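Local coordinates for protein epsin-2 (Saccharomyces cerevisiae, PDB 6ENR) that binds membranes rich in phosphatidylinositol 4,5-bisphosphate or 3,5-bisphosphate and is required for endocytosis and for the localization of actin, at residues L42-M56 against L80-W94. Numbering follows the deposited sequence.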
loop_
_atom_site.group_PDB
_atom_site.type_symbol
_atom_site.label_atom_id
_atom_site.label_comp_id
_atom_site.label_asym_id
_atom_site.label_seq_id
_atom_site.Cartn_x
_atom_site.Cartn_y
_atom_site.Cartn_z
ATOM N N LEU A 42 -3.742 -4.590 10.278
ATOM C CA LEU A 42 -2.804 -3.497 9.933
ATOM C C LEU A 42 -3.359 -2.159 10.233
ATOM O O LEU A 42 -2.713 -1.343 10.906
ATOM C CB LEU A 42 -2.301 -3.563 8.515
ATOM C CG LEU A 42 -1.400 -4.813 8.302
ATOM C CD1 LEU A 42 -1.342 -5.086 6.830
ATOM C CD2 LEU A 42 0.037 -4.622 8.794
ATOM N N ALA A 43 -4.585 -1.937 9.793
ATOM C CA ALA A 43 -5.195 -0.676 10.014
ATOM C C ALA A 43 -5.332 -0.378 11.452
ATOM O O ALA A 43 -4.931 0.722 11.895
ATOM C CB ALA A 43 -6.552 -0.578 9.297
ATOM N N GLN A 44 -5.782 -1.359 12.241
ATOM C CA GLN A 44 -5.857 -1.129 13.669
ATOM C C GLN A 44 -4.522 -0.820 14.344
ATOM O O GLN A 44 -4.391 0.063 15.222
ATOM C CB GLN A 44 -6.478 -2.291 14.365
ATOM C CG GLN A 44 -7.965 -2.470 14.079
ATOM C CD GLN A 44 -8.803 -1.208 13.795
ATOM O OE1 GLN A 44 -8.922 -0.256 14.630
ATOM N NE2 GLN A 44 -9.454 -1.218 12.615
ATOM N N ARG A 45 -3.535 -1.548 13.921
ATOM C CA ARG A 45 -2.192 -1.390 14.481
ATOM C C ARG A 45 -1.529 -0.086 14.113
ATOM O O ARG A 45 -0.638 0.423 14.843
ATOM C CB ARG A 45 -1.345 -2.564 14.068
ATOM C CG ARG A 45 -1.834 -3.878 14.641
ATOM C CD ARG A 45 -0.839 -4.948 14.361
ATOM N NE ARG A 45 -1.340 -6.307 14.424
ATOM C CZ ARG A 45 -0.593 -7.388 14.742
ATOM N NH1 ARG A 45 0.697 -7.290 15.043
ATOM N NH2 ARG A 45 -1.171 -8.594 14.720
ATOM N N SER A 46 -1.948 0.486 12.972
ATOM C CA SER A 46 -1.392 1.735 12.488
ATOM C C SER A 46 -1.614 2.902 13.444
ATOM O O SER A 46 -0.897 3.887 13.372
ATOM C CB SER A 46 -1.966 2.049 11.091
ATOM O OG SER A 46 -3.325 2.458 11.175
ATOM N N TYR A 47 -2.574 2.764 14.388
ATOM C CA TYR A 47 -2.824 3.756 15.435
ATOM C C TYR A 47 -1.801 3.758 16.581
ATOM O O TYR A 47 -1.758 4.708 17.376
ATOM C CB TYR A 47 -4.209 3.553 15.994
ATOM C CG TYR A 47 -5.259 3.940 14.983
ATOM C CD1 TYR A 47 -5.704 5.262 14.873
ATOM C CD2 TYR A 47 -5.769 3.000 14.081
ATOM C CE1 TYR A 47 -6.628 5.636 13.887
ATOM C CE2 TYR A 47 -6.742 3.363 13.134
ATOM C CZ TYR A 47 -7.144 4.665 13.025
ATOM O OH TYR A 47 -8.097 4.942 12.058
ATOM N N ASP A 48 -0.903 2.777 16.576
ATOM C CA ASP A 48 0.195 2.707 17.537
ATOM C C ASP A 48 1.455 3.135 16.840
ATOM O O ASP A 48 1.788 2.626 15.805
ATOM C CB ASP A 48 0.291 1.277 18.056
ATOM C CG ASP A 48 1.480 1.040 19.037
ATOM O OD1 ASP A 48 1.292 0.856 20.228
ATOM O OD2 ASP A 48 2.616 0.983 18.590
ATOM N N SER A 49 2.195 4.032 17.454
ATOM C CA SER A 49 3.294 4.681 16.766
ATOM C C SER A 49 4.453 3.695 16.417
ATOM O O SER A 49 5.094 3.838 15.394
ATOM C CB SER A 49 3.749 5.907 17.597
ATOM O OG SER A 49 4.217 5.421 18.818
ATOM N N VAL A 50 4.684 2.684 17.266
ATOM C CA VAL A 50 5.708 1.709 17.034
ATOM C C VAL A 50 5.276 0.772 15.929
ATOM O O VAL A 50 5.975 0.530 14.969
ATOM C CB VAL A 50 6.005 0.912 18.320
ATOM C CG1 VAL A 50 6.920 -0.309 18.033
ATOM C CG2 VAL A 50 6.655 1.856 19.296
ATOM N N ASP A 51 4.049 0.285 16.016
ATOM C CA ASP A 51 3.566 -0.543 14.879
ATOM C C ASP A 51 3.579 0.201 13.572
ATOM O O ASP A 51 3.944 -0.385 12.495
ATOM C CB ASP A 51 2.155 -1.037 15.154
ATOM C CG ASP A 51 2.122 -2.191 16.166
ATOM O OD1 ASP A 51 3.067 -3.026 16.252
ATOM O OD2 ASP A 51 1.088 -2.331 16.840
ATOM N N PHE A 52 3.130 1.429 13.624
ATOM C CA PHE A 52 3.166 2.321 12.424
ATOM C C PHE A 52 4.548 2.355 11.821
ATOM O O PHE A 52 4.748 2.188 10.598
ATOM C CB PHE A 52 2.689 3.708 12.784
ATOM C CG PHE A 52 2.769 4.702 11.628
ATOM C CD1 PHE A 52 1.694 4.877 10.748
ATOM C CD2 PHE A 52 3.875 5.524 11.436
ATOM C CE1 PHE A 52 1.749 5.767 9.672
ATOM C CE2 PHE A 52 3.912 6.437 10.360
ATOM C CZ PHE A 52 2.859 6.540 9.477
ATOM N N PHE A 53 5.559 2.576 12.653
ATOM C CA PHE A 53 6.926 2.582 12.165
ATOM C C PHE A 53 7.282 1.303 11.417
ATOM O O PHE A 53 7.940 1.298 10.327
ATOM C CB PHE A 53 7.928 2.768 13.324
ATOM C CG PHE A 53 9.374 2.582 12.896
ATOM C CD1 PHE A 53 10.062 3.620 12.308
ATOM C CD2 PHE A 53 9.961 1.317 12.935
ATOM C CE1 PHE A 53 11.404 3.452 11.940
ATOM C CE2 PHE A 53 11.282 1.118 12.504
ATOM C CZ PHE A 53 11.984 2.184 11.991
ATOM N N GLU A 54 6.909 0.194 12.005
ATOM C CA GLU A 54 7.203 -1.077 11.402
ATOM C C GLU A 54 6.471 -1.321 10.088
ATOM O O GLU A 54 7.080 -1.767 9.082
ATOM C CB GLU A 54 6.985 -2.280 12.352
ATOM C CG GLU A 54 7.370 -3.566 11.620
ATOM C CD GLU A 54 8.799 -3.503 11.046
ATOM O OE1 GLU A 54 9.666 -3.078 11.866
ATOM O OE2 GLU A 54 9.036 -3.805 9.797
ATOM N N ILE A 55 5.201 -0.980 10.086
ATOM C CA ILE A 55 4.384 -1.204 8.922
ATOM C C ILE A 55 4.921 -0.388 7.741
ATOM O O ILE A 55 5.145 -0.945 6.646
ATOM C CB ILE A 55 2.911 -0.847 9.206
ATOM C CG1 ILE A 55 2.333 -1.875 10.214
ATOM C CG2 ILE A 55 2.107 -0.929 7.935
ATOM C CD1 ILE A 55 1.057 -1.436 10.833
ATOM N N MET A 56 5.105 0.900 7.974
ATOM C CA MET A 56 5.533 1.860 6.921
ATOM C C MET A 56 6.948 1.597 6.492
ATOM O O MET A 56 7.283 1.788 5.329
ATOM C CB MET A 56 5.297 3.293 7.401
ATOM C CG MET A 56 3.873 3.708 7.797
ATOM S SD MET A 56 2.490 3.045 6.756
ATOM C CE MET A 56 2.608 4.118 5.351
ATOM N N LEU A 80 -1.537 0.085 1.171
ATOM C CA LEU A 80 -1.535 1.507 1.359
ATOM C C LEU A 80 -2.955 2.107 1.108
ATOM O O LEU A 80 -3.451 2.944 1.868
ATOM C CB LEU A 80 -0.458 2.077 0.462
ATOM C CG LEU A 80 0.199 3.370 0.764
ATOM C CD1 LEU A 80 0.657 3.468 2.210
ATOM C CD2 LEU A 80 1.311 3.604 -0.256
ATOM N N ASP A 81 -3.569 1.613 0.046
ATOM C CA ASP A 81 -4.881 2.015 -0.349
ATOM C C ASP A 81 -5.855 1.800 0.814
ATOM O O ASP A 81 -6.704 2.663 1.063
ATOM C CB ASP A 81 -5.348 1.189 -1.583
ATOM C CG ASP A 81 -6.392 1.905 -2.439
ATOM O OD1 ASP A 81 -6.335 3.134 -2.538
ATOM O OD2 ASP A 81 -7.253 1.245 -3.060
ATOM N N TYR A 82 -5.735 0.678 1.533
ATOM C CA TYR A 82 -6.591 0.367 2.673
ATOM C C TYR A 82 -6.262 1.292 3.854
ATOM O O TYR A 82 -7.136 1.891 4.435
ATOM C CB TYR A 82 -6.458 -1.110 3.085
ATOM C CG TYR A 82 -7.514 -1.562 4.042
ATOM C CD1 TYR A 82 -8.732 -2.086 3.564
ATOM C CD2 TYR A 82 -7.324 -1.496 5.403
ATOM C CE1 TYR A 82 -9.737 -2.522 4.451
ATOM C CE2 TYR A 82 -8.318 -1.866 6.275
ATOM C CZ TYR A 82 -9.534 -2.387 5.760
ATOM O OH TYR A 82 -10.480 -2.734 6.619
ATOM N N LEU A 83 -4.974 1.464 4.157
ATOM C CA LEU A 83 -4.588 2.299 5.284
ATOM C C LEU A 83 -5.022 3.751 5.147
ATOM O O LEU A 83 -5.366 4.425 6.137
ATOM C CB LEU A 83 -3.079 2.190 5.501
ATOM C CG LEU A 83 -2.535 0.876 6.000
ATOM C CD1 LEU A 83 -1.031 0.984 6.093
ATOM C CD2 LEU A 83 -3.156 0.400 7.296
ATOM N N VAL A 84 -4.921 4.312 3.965
ATOM C CA VAL A 84 -5.314 5.716 3.823
ATOM C C VAL A 84 -6.789 5.985 4.112
ATOM O O VAL A 84 -7.153 7.092 4.522
ATOM C CB VAL A 84 -4.910 6.317 2.477
ATOM C CG1 VAL A 84 -3.409 6.274 2.283
ATOM C CG2 VAL A 84 -5.718 5.785 1.357
ATOM N N ARG A 85 -7.621 4.956 3.971
ATOM C CA ARG A 85 -9.052 5.050 4.390
ATOM C C ARG A 85 -9.362 4.595 5.775
ATOM O O ARG A 85 -10.090 5.291 6.512
ATOM C CB ARG A 85 -9.875 4.200 3.442
ATOM C CG ARG A 85 -9.652 4.478 2.023
ATOM C CD ARG A 85 -10.222 3.341 1.174
ATOM N NE ARG A 85 -10.558 3.790 -0.165
ATOM C CZ ARG A 85 -9.699 4.013 -1.142
ATOM N NH1 ARG A 85 -8.405 3.798 -0.971
ATOM N NH2 ARG A 85 -10.141 4.460 -2.322
ATOM N N PHE A 86 -8.736 3.488 6.222
ATOM C CA PHE A 86 -9.078 2.856 7.504
ATOM C C PHE A 86 -8.045 2.940 8.616
ATOM O O PHE A 86 -8.395 2.660 9.777
ATOM C CB PHE A 86 -9.414 1.407 7.260
ATOM C CG PHE A 86 -10.590 1.262 6.335
ATOM C CD1 PHE A 86 -11.855 1.616 6.762
ATOM C CD2 PHE A 86 -10.390 0.912 5.030
ATOM C CE1 PHE A 86 -12.908 1.606 5.859
ATOM C CE2 PHE A 86 -11.426 0.856 4.141
ATOM C CZ PHE A 86 -12.686 1.201 4.552
ATOM N N GLY A 87 -6.840 3.346 8.269
ATOM C CA GLY A 87 -5.817 3.469 9.255
ATOM C C GLY A 87 -5.658 4.863 9.809
ATOM O O GLY A 87 -6.433 5.795 9.543
ATOM N N SER A 88 -4.613 4.992 10.597
ATOM C CA SER A 88 -4.224 6.267 11.190
ATOM C C SER A 88 -4.058 7.392 10.145
ATOM O O SER A 88 -3.540 7.202 9.033
ATOM C CB SER A 88 -2.833 6.019 11.873
ATOM O OG SER A 88 -2.326 7.189 12.351
ATOM N N GLU A 89 -4.364 8.607 10.588
ATOM C CA GLU A 89 -4.186 9.797 9.757
ATOM C C GLU A 89 -2.730 9.897 9.399
ATOM O O GLU A 89 -2.375 10.450 8.378
ATOM C CB GLU A 89 -4.622 11.055 10.526
ATOM C CG GLU A 89 -6.030 11.060 11.090
ATOM C CD GLU A 89 -6.381 10.053 12.255
ATOM O OE1 GLU A 89 -5.519 9.269 12.862
ATOM O OE2 GLU A 89 -7.601 10.072 12.610
ATOM N N ASN A 90 -1.847 9.363 10.252
ATOM C CA ASN A 90 -0.412 9.315 9.912
ATOM C C ASN A 90 -0.064 8.546 8.639
ATOM O O ASN A 90 0.950 8.878 7.984
ATOM C CB ASN A 90 0.414 8.775 11.087
ATOM C CG ASN A 90 0.245 9.600 12.378
ATOM O OD1 ASN A 90 0.203 9.032 13.502
ATOM N ND2 ASN A 90 0.201 10.916 12.235
ATOM N N CYS A 91 -0.880 7.557 8.275
ATOM C CA CYS A 91 -0.745 6.859 6.962
ATOM C C CYS A 91 -0.909 7.747 5.735
ATOM O O CYS A 91 -0.107 7.692 4.777
ATOM C CB CYS A 91 -1.729 5.692 6.830
ATOM S SG CYS A 91 -1.552 4.494 8.189
ATOM N N VAL A 92 -1.805 8.671 5.892
ATOM C CA VAL A 92 -2.005 9.704 4.892
ATOM C C VAL A 92 -0.833 10.656 4.832
ATOM O O VAL A 92 -0.333 10.945 3.750
ATOM C CB VAL A 92 -3.309 10.487 5.114
ATOM C CG1 VAL A 92 -3.550 11.374 3.916
ATOM C CG2 VAL A 92 -4.496 9.569 5.282
ATOM N N LEU A 93 -0.399 11.146 5.990
ATOM C CA LEU A 93 0.721 12.061 6.047
ATOM C C LEU A 93 1.944 11.443 5.494
ATOM O O LEU A 93 2.709 12.118 4.780
ATOM C CB LEU A 93 0.980 12.494 7.479
ATOM C CG LEU A 93 -0.085 13.369 8.084
ATOM C CD1 LEU A 93 0.186 13.555 9.568
ATOM C CD2 LEU A 93 -0.091 14.718 7.310
ATOM N N TRP A 94 2.174 10.134 5.817
ATOM C CA TRP A 94 3.280 9.389 5.214
ATOM C C TRP A 94 3.249 9.410 3.665
ATOM O O TRP A 94 4.295 9.628 3.010
ATOM C CB TRP A 94 3.374 7.931 5.767
ATOM C CG TRP A 94 4.611 7.177 5.258
ATOM C CD1 TRP A 94 5.826 7.010 5.915
ATOM C CD2 TRP A 94 4.748 6.520 4.002
ATOM N NE1 TRP A 94 6.709 6.331 5.100
ATOM C CE2 TRP A 94 6.056 5.963 3.949
ATOM C CE3 TRP A 94 3.853 6.262 2.920
ATOM C CZ2 TRP A 94 6.520 5.254 2.835
ATOM C CZ3 TRP A 94 4.330 5.560 1.799
ATOM C CH2 TRP A 94 5.637 5.056 1.768
HETATM O O HOH W 1 0.594 6.258 14.170
#
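Ser-46 OG takes a nearly straight hydrogen bond from Ser-88 N (2.9 Å, 169° at the hydrogen), the polar centre of this contact between the turn joining helices 36-45 and 49-63 and the one joining helices 70-86 and 89-97. The same hydroxyl lies doubtfully close, at 2.5 Å, to Ala-43 O. Next to it the Tyr-47 ring lies with one face over Ser-88 N, while its OH reaches the end of helix 70-86, 3.2 Å from Phe-86 O and 3.1 Å from Gly-87 O. A water donates to both Ser-46 O and Asn-90 OD1, bridging the segments again.

Further along helix 49-63, Phe-52 and Met-56 carry much of the apolar packing. The Phe-52 CG is anti to the backbone N (chi1 177°), which sends the ring across to helix 89-97: Asn-90 CB makes a CH-pi contact over one face, and Cys-91 SG meets the ring edge, 3.8 Å from CE1. Met-56, bent at chi2 and chi3, lays CE over the Trp-94 indole, 3.5 Å from CE3, while its CG covers a face of Phe-52. Cutting Phe-52 back to an alanine is likely to leave a gap beside Asn-90 CB and Cys-91 SG and take away the ring on which Met-56 CG rests. Between the hairpins, Leu-83 fits as a knob among Leu-42, Ala-43, Ile-55 and Met-56, its CD2 3.6 Å from Ala-43 CA.

Further out, Ser-88 OG caps helix 89-97 through Asn-90 N, Asp-48 caps helix 49-63, and Arg-143 binds Gly-87 O. Two helical hairpins thus pack turn against turn in the all-helical ENTH domain, the membrane-binding module of epsins.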